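Local coordinates for lipase 2 (Yarrowia lipolytica, PDB 4JEI), which probably hydrolyses the ester bonds of triacylglycerols, as expected of a secreted yeast lipase with the alpha/beta-hydrolase fold, at residues 102-107 with 125-130; 225-230 with 248-253. The protein carries 2 engineered substitutions. All coordinates share one frame; numbering follows the deposited sequence.

Interaction 1: residues 102-107 with 125-130; sequences QAPLTN and VHNGFI
Thr106 and Val125 form the hydrogen-bonded pair of a short two-stranded antiparallel sheet. Thr106 N gives its hydrogen to Val125 O at 2.9 Å, and Val125 N returns a bond to Thr106 O at 2.7 Å, both almost straight. Two residues further along, Asn127 N donates to Pro104 O at 2.8 Å. Proline can serve here because the bond uses its carbonyl and does not call on the N-H it lacks.

Among the apolar contacts, Thr106 CG2 meets Asn127 CB at 3.3 Å, the two side chains crossing at about a right angle. Ile130, one turn into the helix, brings CD1 to 3.8 Å from Thr106 O and likewise from Asn107 O. Leu105, on the sheet face away from Thr106, sets CD2 against the Val125 backbone. Before the strand, Ala103 CB, small enough to fit close, rests 3.6 Å from His126 CD2.

The histidine also serves as a cap. With CG anti to the backbone N (chi1 -176°), ND1 turns back over the first helical turn and accepts from Gly128 N at 2.9 Å, near the ring plane, and more weakly from Phe129 N. Phe129 sets CZ over the rim of one face of the imidazole; Ile98 of helix 91-99 also touches it, and the Tyr241 hydroxyl hydrogen-bonds to Ala103 O.

The whole is a two-stranded antiparallel sheet running straight into an N-capped helix, 127-150, of the lipase fold.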
ATOM      1  N   GLN A 102      -0.190  20.746   7.266  1.00 88.30           N
ATOM      2  CA  GLN A 102       1.197  20.865   6.864  1.00 87.30           C
ATOM      3  C   GLN A 102       1.701  19.440   6.660  1.00 88.79           C
ATOM      4  O   GLN A 102       1.507  18.581   7.528  1.00 88.32           O
ATOM      5  CB  GLN A 102       2.028  21.610   7.943  1.00 88.72           C
ATOM      6  CG  GLN A 102       1.837  21.155   9.417  1.00103.87           C
ATOM      7  CD  GLN A 102       0.622  21.724  10.139  1.00122.46           C
ATOM      8  OE1 GLN A 102       0.108  21.127  11.093  1.00117.72           O
ATOM      9  NE2 GLN A 102       0.147  22.897   9.734  1.00113.89           N
ATOM     10  N   ALA A 103       2.227  19.160   5.469  1.00 83.42           N
ATOM     11  CA  ALA A 103       2.768  17.849   5.154  1.00 82.19           C
ATOM     12  C   ALA A 103       4.274  18.055   4.964  1.00 83.77           C
ATOM     13  O   ALA A 103       4.752  18.152   3.831  1.00 83.16           O
ATOM     14  CB  ALA A 103       2.114  17.298   3.900  1.00 82.97           C
ATOM     15  N   PRO A 104       5.028  18.229   6.073  1.00 78.76           N
ATOM     16  CA  PRO A 104       6.460  18.505   5.947  1.00 77.89           C
ATOM     17  C   PRO A 104       7.265  17.285   5.533  1.00 80.10           C
ATOM     18  O   PRO A 104       7.044  16.183   6.044  1.00 79.63           O
ATOM     19  CB  PRO A 104       6.839  18.993   7.347  1.00 79.65           C
ATOM     20  CG  PRO A 104       5.560  19.209   8.083  1.00 84.34           C
ATOM     21  CD  PRO A 104       4.644  18.206   7.494  1.00 80.13           C
ATOM     22  N   LEU A 105       8.185  17.492   4.588  1.00 75.47           N
ATOM     23  CA  LEU A 105       9.047  16.448   4.050  1.00 74.78           C
ATOM     24  C   LEU A 105      10.390  16.411   4.758  1.00 78.33           C
ATOM     25  O   LEU A 105      10.981  17.456   5.033  1.00 77.76           O
ATOM     26  CB  LEU A 105       9.276  16.651   2.543  1.00 74.75           C
ATOM     27  CG  LEU A 105       8.068  16.486   1.631  1.00 79.33           C
ATOM     28  CD1 LEU A 105       7.960  17.648   0.674  1.00 79.55           C
ATOM     29  CD2 LEU A 105       8.144  15.191   0.856  1.00 81.67           C
ATOM     30  N   THR A 106      10.863  15.201   5.048  1.00 75.22           N
ATOM     31  CA  THR A 106      12.175  14.919   5.632  1.00 75.19           C
ATOM     32  C   THR A 106      12.818  13.795   4.844  1.00 79.73           C
ATOM     33  O   THR A 106      12.112  12.998   4.220  1.00 78.99           O
ATOM     34  CB  THR A 106      12.160  14.684   7.162  1.00 83.10           C
ATOM     35  OG1 THR A 106      13.184  13.746   7.502  1.00 82.12           O
ATOM     36  CG2 THR A 106      10.857  14.161   7.669  1.00 82.04           C
ATOM     37  N   ASN A 107      14.157  13.748   4.858  1.00 77.44           N
ATOM     38  CA  ASN A 107      14.931  12.734   4.154  1.00 77.75           C
ATOM     39  C   ASN A 107      14.620  11.353   4.699  1.00 82.21           C
ATOM     40  O   ASN A 107      14.441  11.189   5.906  1.00 81.73           O
ATOM     41  CB  ASN A 107      16.420  13.047   4.215  1.00 79.31           C
ATOM     42  CG  ASN A 107      17.294  12.158   3.362  1.00105.98           C
ATOM     43  OD1 ASN A 107      16.865  11.478   2.420  1.00 99.59           O
ATOM     44  ND2 ASN A 107      18.560  12.162   3.673  1.00 99.98           N
ATOM     45  N   VAL A 125      10.522  12.302   2.132  1.00 56.44           N
ATOM     46  CA  VAL A 125       9.245  11.648   2.449  1.00 55.70           C
ATOM     47  C   VAL A 125       8.479  12.440   3.523  1.00 58.81           C
ATOM     48  O   VAL A 125       9.097  13.045   4.398  1.00 57.80           O
ATOM     49  CB  VAL A 125       9.522  10.174   2.897  1.00 59.25           C
ATOM     50  CG1 VAL A 125       8.320   9.526   3.576  1.00 59.02           C
ATOM     51  CG2 VAL A 125       9.988   9.316   1.733  1.00 59.03           C
ATOM     52  N   HIS A 126       7.128  12.396   3.464  1.00 55.77           N
ATOM     53  CA  HIS A 126       6.187  12.991   4.421  1.00 55.75           C
ATOM     54  C   HIS A 126       6.599  12.525   5.819  1.00 60.44           C
ATOM     55  O   HIS A 126       6.730  11.320   6.036  1.00 60.17           O
ATOM     56  CB  HIS A 126       4.765  12.501   4.080  1.00 56.30           C
ATOM     57  CG  HIS A 126       3.649  13.078   4.900  1.00 59.77           C
ATOM     58  ND1 HIS A 126       3.577  12.881   6.269  1.00 61.62           N
ATOM     59  CD2 HIS A 126       2.540  13.741   4.499  1.00 61.45           C
ATOM     60  CE1 HIS A 126       2.462  13.475   6.660  1.00 61.06           C
ATOM     61  NE2 HIS A 126       1.803  14.005   5.631  1.00 61.27           N
ATOM     62  N   ASN A 127       6.867  13.472   6.740  1.00 57.37           N
ATOM     63  CA  ASN A 127       7.327  13.158   8.102  1.00 57.32           C
ATOM     64  C   ASN A 127       6.408  12.246   8.911  1.00 60.06           C
ATOM     65  O   ASN A 127       6.896  11.464   9.727  1.00 60.27           O
ATOM     66  CB  ASN A 127       7.749  14.415   8.886  1.00 60.67           C
ATOM     67  CG  ASN A 127       6.663  15.103   9.668  1.00 85.41           C
ATOM     68  OD1 ASN A 127       5.966  15.978   9.160  0.50 78.38           O
ATOM     69  ND2 ASN A 127       6.526  14.756  10.942  0.50 78.07           N
ATOM     70  N   GLY A 128       5.102  12.358   8.677  1.00 55.42           N
ATOM     71  CA  GLY A 128       4.099  11.538   9.343  1.00 54.81           C
ATOM     72  C   GLY A 128       4.182  10.090   8.915  1.00 57.59           C
ATOM     73  O   GLY A 128       4.173   9.188   9.759  1.00 57.38           O
ATOM     74  N   PHE A 129       4.325   9.865   7.595  1.00 52.86           N
ATOM     75  CA  PHE A 129       4.437   8.529   7.010  1.00 52.16           C
ATOM     76  C   PHE A 129       5.723   7.833   7.430  1.00 57.73           C
ATOM     77  O   PHE A 129       5.735   6.610   7.551  1.00 57.46           O
ATOM     78  CB  PHE A 129       4.253   8.549   5.482  1.00 53.14           C
ATOM     79  CG  PHE A 129       2.972   9.182   4.973  1.00 53.77           C
ATOM     80  CD1 PHE A 129       1.849   9.287   5.789  1.00 56.19           C
ATOM     81  CD2 PHE A 129       2.876   9.637   3.665  1.00 55.27           C
ATOM     82  CE1 PHE A 129       0.675   9.877   5.320  1.00 56.74           C
ATOM     83  CE2 PHE A 129       1.701  10.234   3.200  1.00 57.78           C
ATOM     84  CZ  PHE A 129       0.613  10.355   4.033  1.00 55.68           C
ATOM     85  N   ILE A 130       6.790   8.613   7.705  1.00 55.53           N
ATOM     86  CA  ILE A 130       8.059   8.096   8.220  1.00 56.02           C
ATOM     87  C   ILE A 130       7.803   7.505   9.618  1.00 60.21           C
ATOM     88  O   ILE A 130       8.262   6.396   9.885  1.00 59.53           O
ATOM     89  CB  ILE A 130       9.199   9.158   8.146  1.00 59.50           C
ATOM     90  CG1 ILE A 130       9.991   8.981   6.838  1.00 60.11           C
ATOM     91  CG2 ILE A 130      10.147   9.104   9.360  1.00 60.64           C
ATOM     92  CD1 ILE A 130      10.860  10.172   6.419  1.00 70.53           C
TER

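Interaction 2: residues 225-230 with 248-253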
ATOM      1  N   ILE A 225      -2.707   0.635  -6.261  1.00 48.03           N
ATOM      2  CA  ILE A 225      -4.110   0.556  -6.672  1.00 47.74           C
ATOM      3  C   ILE A 225      -4.871   1.815  -6.269  1.00 51.86           C
ATOM      4  O   ILE A 225      -4.862   2.198  -5.097  1.00 52.01           O
ATOM      5  CB  ILE A 225      -4.817  -0.773  -6.271  1.00 50.68           C
ATOM      6  CG1 ILE A 225      -3.993  -1.999  -6.725  1.00 50.75           C
ATOM      7  CG2 ILE A 225      -6.246  -0.842  -6.844  1.00 51.46           C
ATOM      8  CD1 ILE A 225      -4.376  -3.295  -6.086  1.00 56.37           C
ATOM      9  N   THR A 226      -5.481   2.479  -7.264  1.00 48.19           N
ATOM     10  CA  THR A 226      -6.265   3.701  -7.091  1.00 47.81           C
ATOM     11  C   THR A 226      -7.681   3.479  -7.622  1.00 52.08           C
ATOM     12  O   THR A 226      -7.898   2.584  -8.439  1.00 51.64           O
ATOM     13  CB  THR A 226      -5.577   4.889  -7.754  1.00 52.78           C
ATOM     14  OG1 THR A 226      -5.527   4.655  -9.155  1.00 52.81           O
ATOM     15  CG2 THR A 226      -4.181   5.146  -7.209  1.00 50.38           C
ATOM     16  N   HIS A 227      -8.639   4.290  -7.163  1.00 49.14           N
ATOM     17  CA  HIS A 227     -10.043   4.164  -7.538  1.00 49.05           C
ATOM     18  C   HIS A 227     -10.648   5.517  -7.920  1.00 53.99           C
ATOM     19  O   HIS A 227     -10.239   6.544  -7.378  1.00 53.72           O
ATOM     20  CB  HIS A 227     -10.806   3.491  -6.373  1.00 49.49           C
ATOM     21  CG  HIS A 227     -12.298   3.542  -6.455  1.00 52.60           C
ATOM     22  ND1 HIS A 227     -13.048   4.145  -5.468  1.00 54.34           N
ATOM     23  CD2 HIS A 227     -13.132   3.053  -7.399  1.00 54.01           C
ATOM     24  CE1 HIS A 227     -14.309   4.014  -5.840  1.00 53.59           C
ATOM     25  NE2 HIS A 227     -14.409   3.367  -6.999  1.00 53.77           N
ATOM     26  N   ARG A 228     -11.608   5.505  -8.875  1.00 51.12           N
ATOM     27  CA  ARG A 228     -12.373   6.665  -9.338  1.00 51.30           C
ATOM     28  C   ARG A 228     -13.005   7.369  -8.142  1.00 55.63           C
ATOM     29  O   ARG A 228     -13.689   6.728  -7.338  1.00 55.19           O
ATOM     30  CB  ARG A 228     -13.517   6.204 -10.255  1.00 52.67           C
ATOM     31  CG  ARG A 228     -13.281   6.413 -11.737  1.00 65.22           C
ATOM     32  CD  ARG A 228     -14.381   7.198 -12.442  1.00 74.79           C
ATOM     33  NE  ARG A 228     -15.685   7.120 -11.777  1.00 81.92           N
ATOM     34  CZ  ARG A 228     -16.799   7.673 -12.246  1.00 94.95           C
ATOM     35  NH1 ARG A 228     -16.786   8.330 -13.400  1.00 83.52           N
ATOM     36  NH2 ARG A 228     -17.933   7.572 -11.565  1.00 80.31           N
ATOM     37  N   GLY A 229     -12.749   8.664  -8.022  1.00 52.83           N
ATOM     38  CA  GLY A 229     -13.316   9.473  -6.954  1.00 53.01           C
ATOM     39  C   GLY A 229     -12.568   9.496  -5.641  1.00 57.46           C
ATOM     40  O   GLY A 229     -12.893  10.315  -4.777  1.00 57.40           O
ATOM     41  N   ASP A 230     -11.584   8.594  -5.458  1.00 54.18           N
ATOM     42  CA  ASP A 230     -10.797   8.562  -4.230  1.00 53.97           C
ATOM     43  C   ASP A 230      -9.814   9.722  -4.246  1.00 57.89           C
ATOM     44  O   ASP A 230      -8.970   9.812  -5.143  1.00 57.21           O
ATOM     45  CB  ASP A 230     -10.083   7.212  -4.041  1.00 55.69           C
ATOM     46  CG  ASP A 230      -9.467   6.998  -2.664  1.00 64.81           C
ATOM     47  OD1 ASP A 230      -9.540   7.922  -1.820  1.00 65.53           O
ATOM     48  OD2 ASP A 230      -8.913   5.914  -2.430  1.00 69.53           O
ATOM     49  N   VAL A 248      -2.506   1.339 -10.846  1.00 50.71           N
ATOM     50  CA  VAL A 248      -3.499   0.336 -11.239  1.00 49.94           C
ATOM     51  C   VAL A 248      -4.814   1.029 -10.859  1.00 52.95           C
ATOM     52  O   VAL A 248      -5.067   1.273  -9.679  1.00 52.56           O
ATOM     53  CB  VAL A 248      -3.311  -1.047 -10.551  1.00 53.42           C
ATOM     54  CG1 VAL A 248      -4.424  -2.016 -10.944  1.00 52.99           C
ATOM     55  CG2 VAL A 248      -1.943  -1.644 -10.877  1.00 53.09           C
ATOM     56  N   PHE A 249      -5.600   1.423 -11.861  1.00 48.92           N
ATOM     57  CA  PHE A 249      -6.813   2.207 -11.655  1.00 48.50           C
ATOM     58  C   PHE A 249      -8.139   1.475 -11.842  1.00 52.90           C
ATOM     59  O   PHE A 249      -8.404   0.906 -12.904  1.00 52.48           O
ATOM     60  CB  PHE A 249      -6.734   3.475 -12.521  1.00 49.98           C
ATOM     61  CG  PHE A 249      -7.847   4.491 -12.435  1.00 51.06           C
ATOM     62  CD1 PHE A 249      -8.661   4.745 -13.532  1.00 53.80           C
ATOM     63  CD2 PHE A 249      -8.024   5.257 -11.290  1.00 52.80           C
ATOM     64  CE1 PHE A 249      -9.658   5.722 -13.471  1.00 54.50           C
ATOM     65  CE2 PHE A 249      -9.032   6.221 -11.224  1.00 55.48           C
ATOM     66  CZ  PHE A 249      -9.833   6.454 -12.318  1.00 53.57           C
ATOM     67  N   ILE A 250      -8.986   1.533 -10.805  1.00 49.84           N
ATOM     68  CA  ILE A 250     -10.342   0.984 -10.825  1.00 49.71           C
ATOM     69  C   ILE A 250     -11.237   2.123 -11.354  1.00 54.75           C
ATOM     70  O   ILE A 250     -11.618   3.022 -10.594  1.00 54.07           O
ATOM     71  CB  ILE A 250     -10.799   0.459  -9.426  1.00 52.40           C
ATOM     72  CG1 ILE A 250      -9.874  -0.649  -8.885  1.00 52.50           C
ATOM     73  CG2 ILE A 250     -12.262  -0.005  -9.453  1.00 52.91           C
ATOM     74  CD1 ILE A 250      -9.947  -0.840  -7.374  1.00 58.83           C
ATOM     75  N   ASP A 251     -11.517   2.107 -12.670  1.00 52.29           N
ATOM     76  CA  ASP A 251     -12.366   3.099 -13.340  1.00 52.56           C
ATOM     77  C   ASP A 251     -13.837   2.656 -13.224  1.00 56.75           C
ATOM     78  O   ASP A 251     -14.506   2.399 -14.228  1.00 56.59           O
ATOM     79  CB  ASP A 251     -11.933   3.255 -14.813  1.00 54.76           C
ATOM     80  CG  ASP A 251     -12.549   4.426 -15.567  1.00 67.80           C
ATOM     81  OD1 ASP A 251     -12.274   4.558 -16.777  1.00 69.75           O
ATOM     82  OD2 ASP A 251     -13.308   5.207 -14.946  1.00 72.19           O
ATOM     83  N   TRP A 252     -14.328   2.551 -11.980  1.00 53.14           N
ATOM     84  CA  TRP A 252     -15.674   2.081 -11.676  1.00 53.05           C
ATOM     85  C   TRP A 252     -16.158   2.710 -10.373  1.00 56.67           C
ATOM     86  O   TRP A 252     -15.350   2.848  -9.453  1.00 56.14           O
ATOM     87  CB  TRP A 252     -15.650   0.550 -11.551  1.00 52.04           C
ATOM     88  CG  TRP A 252     -16.992  -0.110 -11.546  1.00 53.10           C
ATOM     89  CD1 TRP A 252     -17.571  -0.778 -10.508  1.00 56.06           C
ATOM     90  CD2 TRP A 252     -17.916  -0.195 -12.639  1.00 52.99           C
ATOM     91  NE1 TRP A 252     -18.783  -1.295 -10.893  1.00 55.69           N
ATOM     92  CE2 TRP A 252     -19.023  -0.948 -12.195  1.00 57.05           C
ATOM     93  CE3 TRP A 252     -17.903   0.279 -13.962  1.00 54.35           C
ATOM     94  CZ2 TRP A 252     -20.114  -1.233 -13.023  1.00 56.26           C
ATOM     95  CZ3 TRP A 252     -18.983  -0.008 -14.783  1.00 55.90           C
ATOM     96  CH2 TRP A 252     -20.074  -0.749 -14.310  1.00 56.52           C
ATOM     97  N   PRO A 253     -17.453   3.091 -10.250  1.00 52.72           N
ATOM     98  CA  PRO A 253     -17.905   3.734  -9.005  1.00 52.16           C
ATOM     99  C   PRO A 253     -17.980   2.831  -7.786  1.00 55.49           C
ATOM    100  O   PRO A 253     -17.908   3.332  -6.667  1.00 54.87           O
ATOM    101  CB  PRO A 253     -19.307   4.257  -9.350  1.00 53.92           C
ATOM    102  CG  PRO A 253     -19.456   4.109 -10.811  1.00 58.54           C
ATOM    103  CD  PRO A 253     -18.542   3.024 -11.242  1.00 54.11           C
TER
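His227 meets the chain just past the end of strand 248-250, and Arg228 meets both that chain and Phe249 within the strand. The imidazole, its CG anti to the backbone N (chi1 167°), brings NE2 within 2.7 Å of Trp252 O, which lies at the ring edge; the bond is bent and weak. Arg228, bent at chi2 and chi3, makes its closest contacts through its aliphatic part: CG sits 3.5 Å from Phe249 CZ, CD is 3.4 Å from Asp251 OD2, and NH2 lies beside the ring of Pro253. The opposite charges are near but form no salt bridge: Arg228 NE is 4.4 Å from Asp251 OD2, and no N-H points at that oxygen.

Alongside these, Ile225, Thr226 and His227 pair in parallel with Val248, Phe249 and Ile250. Thr226 N donates to Val248 O, Ile250 N to Thr226 O (2.8 Å), and Arg228 N to Ile250 O (3.0 Å). Branched side chains suit the extended backbone: Ile225 CG2 packs 3.7 Å from Ile250 CD1. On the other face Thr226 OG1 lies at the edge of the Phe249 ring, 3.3 Å from Phe249 CD2.

Further out, Glu247 hydrogen-bonds to Thr226 OG1 and Asn288 O takes up His227 ND1. A type II turn, with Gly229 at a positive phi, leads to Asp230, which hydrogen-bonds to His289, consistent with the acid of a Ser162-His289-Asp230 triad.

Strand 222-227 lies between 183-187 and 247-250, the latter is followed by 262-267, and Phe18 of helix 12-27 touches Ile225 and Val248.

In the fold
Interaction 2 belongs to the main mixed sheet and is largely buried; interaction 1 lies nearer the surface, in a separate two-stranded sheet that leads into helix 127-150. They share no strand or helix, and their nearest atoms are about 12 Å apart, with centres 25 Å apart. Antiparallel pairing and a histidine-capped helix start mark 102-107 with 125-130, whereas parallel pairing and branched aliphatic packing mark 225-230 with 248-253. Each uses a histidine differently: His126 accepts from backbone N-H groups of its own segment, and His227 makes a weak, bent bond to a carbonyl across the contact. Interaction 2 alone includes a residue of the probable catalytic triad.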